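Local coordinates for protein berberine bridge enzyme-like 28 (Arabidopsis thaliana, PDB 5D79) that is a secreted, FAD-dependent oxidoreductase of the berberine bridge enzyme family, involved in adaptation to salt stress, at residues R134-D139 and T149-G154. Sequence-based numbering, arbitrary orientation.
Sequences RSISLD and TGATAG. With FAD (flavin-adenine dinucleotide), chain E.
Arg134 lies against the peptide between Gly150 and Ala151, and Ile136 reaches the methyl of Ala151. Thr149, at the start of the loop, faces the cofactor instead. Its CB lies 3.5 Å from N6A of the FAD adenine, and its OG1 is hydrogen-bonded to the Ile239 carbonyl. Gly150 follows. Its carbonyl carbon is 3.5 Å from Arg134 CB, and its O accepts a hydrogen bond from Arg358 NH2. The N of Ala151 comes still nearer to Arg134 CB, at 3.4 Å. Only the base of the arginine side chain touches here. CG sits between the backbone N and the carbonyl carbon (chi1 57°). The chain beyond it leads away with a bend at chi3, and NH2 makes a long, weak ion pair with Glu155. Ala151 CB lies 3.8 Å from Arg134 O. It also meets Ile136 CD1 methyl to methyl, at 3.9 Å. Thr152 is the N-cap of helix 153-163. Its side chain caps a backbone N just beyond Gly154, and Glu155 OE1 is hydrogen-bonded to Thr152 N in return, a capping box. Within the FAD-binding PCMH-type domain, loop 149-152 joins the antiparallel hairpin of strands 136-139 and 144-148 to helix 153-163. Ile136 packs on Val147 of the partner strand and on Leu156 and Glu159 of that helix.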
ATOM      1  N   ARG A 134      11.918   9.341 -10.909  1.00 22.39           N
ATOM      2  CA  ARG A 134      11.715   9.402  -9.469  1.00 28.95           C
ATOM      3  C   ARG A 134      12.146  10.744  -8.894  1.00 28.29           C
ATOM      4  O   ARG A 134      12.508  10.841  -7.716  1.00 28.37           O
ATOM      5  CB  ARG A 134      12.473   8.267  -8.778  1.00 21.32           C
ATOM      6  CG  ARG A 134      13.955   8.230  -9.052  1.00 22.26           C
ATOM      7  CD  ARG A 134      14.585   7.066  -8.321  1.00 32.50           C
ATOM      8  NE  ARG A 134      15.616   6.418  -9.120  1.00 37.64           N
ATOM      9  CZ  ARG A 134      16.477   5.521  -8.648  1.00 41.77           C
ATOM     10  NH1 ARG A 134      17.379   4.980  -9.458  1.00 45.82           N
ATOM     11  NH2 ARG A 134      16.442   5.175  -7.368  1.00 41.01           N
ATOM     12  N   SER A 135      12.097  11.777  -9.725  1.00 28.74           N
ATOM     13  CA  SER A 135      12.541  13.103  -9.317  1.00 32.81           C
ATOM     14  C   SER A 135      11.569  13.738  -8.331  1.00 32.97           C
ATOM     15  O   SER A 135      10.357  13.736  -8.558  1.00 34.07           O
ATOM     16  CB  SER A 135      12.716  14.004 -10.539  1.00 37.37           C
ATOM     17  OG  SER A 135      13.736  13.507 -11.392  1.00 43.78           O
ATOM     18  N   ILE A 136      12.107  14.282  -7.241  1.00 21.47           N
ATOM     19  CA  ILE A 136      11.294  14.911  -6.211  1.00 20.80           C
ATOM     20  C   ILE A 136      11.681  16.364  -6.010  1.00 25.15           C
ATOM     21  O   ILE A 136      12.776  16.676  -5.568  1.00 24.86           O
ATOM     22  CB  ILE A 136      11.407  14.171  -4.858  1.00 19.97           C
ATOM     23  CG1 ILE A 136      10.981  12.707  -5.018  1.00 32.29           C
ATOM     24  CG2 ILE A 136      10.548  14.865  -3.799  1.00 23.78           C
ATOM     25  CD1 ILE A 136      11.364  11.803  -3.872  1.00 28.10           C
ATOM     26  N   SER A 137      10.766  17.259  -6.324  1.00 21.54           N
ATOM     27  CA  SER A 137      11.031  18.665  -6.148  1.00 25.56           C
ATOM     28  C   SER A 137       9.976  19.291  -5.242  1.00 26.89           C
ATOM     29  O   SER A 137       8.808  19.460  -5.630  1.00 26.18           O
ATOM     30  CB  SER A 137      11.074  19.357  -7.504  1.00 32.93           C
ATOM     31  OG  SER A 137      11.806  18.577  -8.431  1.00 38.00           O
ATOM     32  N   LEU A 138      10.393  19.621  -4.023  1.00 21.54           N
ATOM     33  CA  LEU A 138       9.513  20.234  -3.043  1.00 21.17           C
ATOM     34  C   LEU A 138       9.601  21.752  -3.081  1.00 22.13           C
ATOM     35  O   LEU A 138      10.589  22.323  -3.541  1.00 30.42           O
ATOM     36  CB  LEU A 138       9.859  19.738  -1.644  1.00 23.68           C
ATOM     37  CG  LEU A 138      10.066  18.230  -1.543  1.00 20.77           C
ATOM     38  CD1 LEU A 138      10.513  17.861  -0.135  1.00 22.31           C
ATOM     39  CD2 LEU A 138       8.791  17.501  -1.938  1.00 19.06           C
ATOM     40  N   ASP A 139       8.556  22.399  -2.588  1.00 22.02           N
ATOM     41  CA  ASP A 139       8.554  23.840  -2.369  1.00 32.81           C
ATOM     42  C   ASP A 139       8.226  24.049  -0.897  1.00 32.90           C
ATOM     43  O   ASP A 139       7.065  24.259  -0.543  1.00 34.42           O
ATOM     44  CB  ASP A 139       7.531  24.528  -3.290  1.00 33.06           C
ATOM     45  CG  ASP A 139       7.409  26.040  -3.049  1.00 38.31           C
ATOM     46  OD1 ASP A 139       7.863  26.556  -2.005  1.00 40.13           O
ATOM     47  OD2 ASP A 139       6.821  26.721  -3.918  1.00 42.21           O
ATOM     48  N   THR A 149       6.349   9.358 -10.051  1.00 23.00           N
ATOM     49  CA  THR A 149       5.797   8.108  -9.528  1.00 24.82           C
ATOM     50  C   THR A 149       6.784   6.940  -9.384  1.00 29.68           C
ATOM     51  O   THR A 149       6.436   5.897  -8.820  1.00 28.91           O
ATOM     52  CB  THR A 149       4.636   7.645 -10.417  1.00 20.93           C
ATOM     53  OG1 THR A 149       5.030   7.753 -11.790  1.00 18.07           O
ATOM     54  CG2 THR A 149       3.404   8.515 -10.161  1.00 21.10           C
ATOM     55  N   GLY A 150       8.005   7.104  -9.890  1.00 32.42           N
ATOM     56  CA  GLY A 150       9.022   6.079  -9.744  1.00 29.06           C
ATOM     57  C   GLY A 150       9.700   6.156  -8.390  1.00 25.03           C
ATOM     58  O   GLY A 150      10.475   5.270  -8.024  1.00 24.95           O
ATOM     59  N   ALA A 151       9.393   7.217  -7.647  1.00 20.22           N
ATOM     60  CA  ALA A 151       9.990   7.459  -6.344  1.00 16.80           C
ATOM     61  C   ALA A 151       9.408   6.531  -5.288  1.00 21.36           C
ATOM     62  O   ALA A 151       8.270   6.082  -5.408  1.00 15.26           O
ATOM     63  CB  ALA A 151       9.796   8.902  -5.942  1.00 16.72           C
ATOM     64  N   THR A 152      10.193   6.226  -4.258  1.00 19.67           N
ATOM     65  CA  THR A 152       9.657   5.460  -3.153  1.00 15.52           C
ATOM     66  C   THR A 152       9.234   6.414  -2.067  1.00 14.10           C
ATOM     67  O   THR A 152       9.679   7.555  -2.039  1.00 17.31           O
ATOM     68  CB  THR A 152      10.663   4.469  -2.559  1.00 19.18           C
ATOM     69  OG1 THR A 152      11.710   5.194  -1.900  1.00 19.57           O
ATOM     70  CG2 THR A 152      11.235   3.539  -3.631  1.00 16.96           C
ATOM     71  N   ALA A 153       8.376   5.931  -1.178  1.00 16.41           N
ATOM     72  CA  ALA A 153       7.998   6.655   0.022  1.00 15.24           C
ATOM     73  C   ALA A 153       9.234   7.048   0.859  1.00 16.14           C
ATOM     74  O   ALA A 153       9.308   8.160   1.382  1.00 16.18           O
ATOM     75  CB  ALA A 153       7.035   5.822   0.844  1.00 14.23           C
ATOM     76  N   GLY A 154      10.202   6.142   0.966  1.00 14.72           N
ATOM     77  CA  GLY A 154      11.449   6.444   1.639  1.00 18.41           C
ATOM     78  C   GLY A 154      12.229   7.607   1.041  1.00 19.52           C
ATOM     79  O   GLY A 154      12.761   8.448   1.770  1.00 15.46           O
TER
HETATM   80  PA  FAD E 603       3.800  -1.710  -7.640  1.00 19.33           P
HETATM   81  O1A FAD E 603       3.794  -3.215  -7.732  1.00 16.53           O
HETATM   82  O2A FAD E 603       4.888  -1.075  -8.475  1.00 22.48           O
HETATM   83  O5B FAD E 603       2.338  -1.140  -8.025  1.00 21.27           O
HETATM   84  C5B FAD E 603       1.157  -1.717  -7.486  1.00 21.66           C
HETATM   85  C4B FAD E 603      -0.081  -1.451  -8.354  1.00 19.79           C
HETATM   86  O4B FAD E 603      -0.125  -0.077  -8.696  1.00 17.36           O
HETATM   87  C3B FAD E 603      -0.030  -2.246  -9.650  1.00 21.02           C
HETATM   88  O3B FAD E 603      -1.319  -2.673 -10.038  1.00 17.24           O
HETATM   89  C2B FAD E 603       0.538  -1.244 -10.640  1.00 24.69           C
HETATM   90  O2B FAD E 603       0.127  -1.503 -11.971  1.00 24.27           O
HETATM   91  C1B FAD E 603       0.046   0.092 -10.093  1.00 18.46           C
HETATM   92  N9A FAD E 603       0.941   1.236 -10.372  1.00 16.91           N
HETATM   93  C8A FAD E 603       2.212   1.476  -9.899  1.00 16.45           C
HETATM   94  N7A FAD E 603       2.642   2.661 -10.405  1.00 16.40           N
HETATM   95  C5A FAD E 603       1.669   3.182 -11.190  1.00 17.79           C
HETATM   96  C6A FAD E 603       1.568   4.350 -11.945  1.00 18.31           C
HETATM   97  N6A FAD E 603       2.451   5.332 -11.803  1.00 17.68           N
HETATM   98  N1A FAD E 603       0.412   4.606 -12.657  1.00 19.49           N
HETATM   99  C2A FAD E 603      -0.639   3.717 -12.614  1.00 15.59           C
HETATM  100  N3A FAD E 603      -0.530   2.560 -11.867  1.00 17.51           N
HETATM  101  C4A FAD E 603       0.598   2.295 -11.168  1.00 18.39           C
HETATM  102  N1  FAD E 603       0.346  -0.091   2.209  1.00 18.24           N
HETATM  103  C2  FAD E 603      -0.183   0.740   3.182  1.00 23.95           C
HETATM  104  O2  FAD E 603      -0.946   1.663   2.872  1.00 15.93           O
HETATM  105  N3  FAD E 603       0.167   0.541   4.512  1.00 28.03           N
HETATM  106  C4  FAD E 603       1.032  -0.476   4.884  1.00 25.29           C
HETATM  107  O4  FAD E 603       1.408  -0.549   6.054  1.00 24.15           O
HETATM  108  C4X FAD E 603       1.579  -1.297   3.897  1.00 22.61           C
HETATM  109  N5  FAD E 603       2.550  -2.237   4.209  1.00 19.88           N
HETATM  110  C5X FAD E 603       3.292  -2.815   3.190  1.00 19.29           C
HETATM  111  C6  FAD E 603       4.432  -3.568   3.463  1.00 19.06           C
HETATM  112  C7  FAD E 603       5.166  -4.150   2.426  1.00 20.95           C
HETATM  113  C7M FAD E 603       6.384  -4.968   2.733  1.00 20.66           C
HETATM  114  C8  FAD E 603       4.785  -3.942   1.098  1.00 21.00           C
HETATM  115  C8M FAD E 603       5.539  -4.575  -0.033  1.00 16.28           C
HETATM  116  C9  FAD E 603       3.646  -3.193   0.825  1.00 23.36           C
HETATM  117  C9A FAD E 603       2.870  -2.672   1.866  1.00 22.54           C
HETATM  118  N10 FAD E 603       1.714  -1.955   1.601  1.00 17.20           N
HETATM  119  C10 FAD E 603       1.249  -1.072   2.555  1.00 16.46           C
HETATM  120  C1' FAD E 603       1.030  -2.076   0.274  1.00 11.40           C
HETATM  121  C2' FAD E 603       1.509  -1.067  -0.752  1.00 14.78           C
HETATM  122  O2' FAD E 603       1.125   0.227  -0.341  1.00 20.14           O
HETATM  123  C3' FAD E 603       0.880  -1.436  -2.089  1.00 15.36           C
HETATM  124  O3' FAD E 603       1.402  -2.683  -2.497  1.00 19.46           O
HETATM  125  C4' FAD E 603       1.208  -0.437  -3.171  1.00 12.97           C
HETATM  126  O4' FAD E 603       0.237  -0.498  -4.183  1.00 14.89           O
HETATM  127  C5' FAD E 603       2.526  -0.810  -3.813  1.00 13.28           C
HETATM  128  O5' FAD E 603       2.990   0.289  -4.562  1.00 15.51           O
HETATM  129  P   FAD E 603       4.335   0.087  -5.411  1.00 18.14           P
HETATM  130  O1P FAD E 603       4.518   1.240  -6.362  1.00 15.08           O
HETATM  131  O2P FAD E 603       5.529  -0.064  -4.502  1.00 13.22           O
HETATM  132  O3P FAD E 603       4.002  -1.340  -6.084  1.00 22.20           O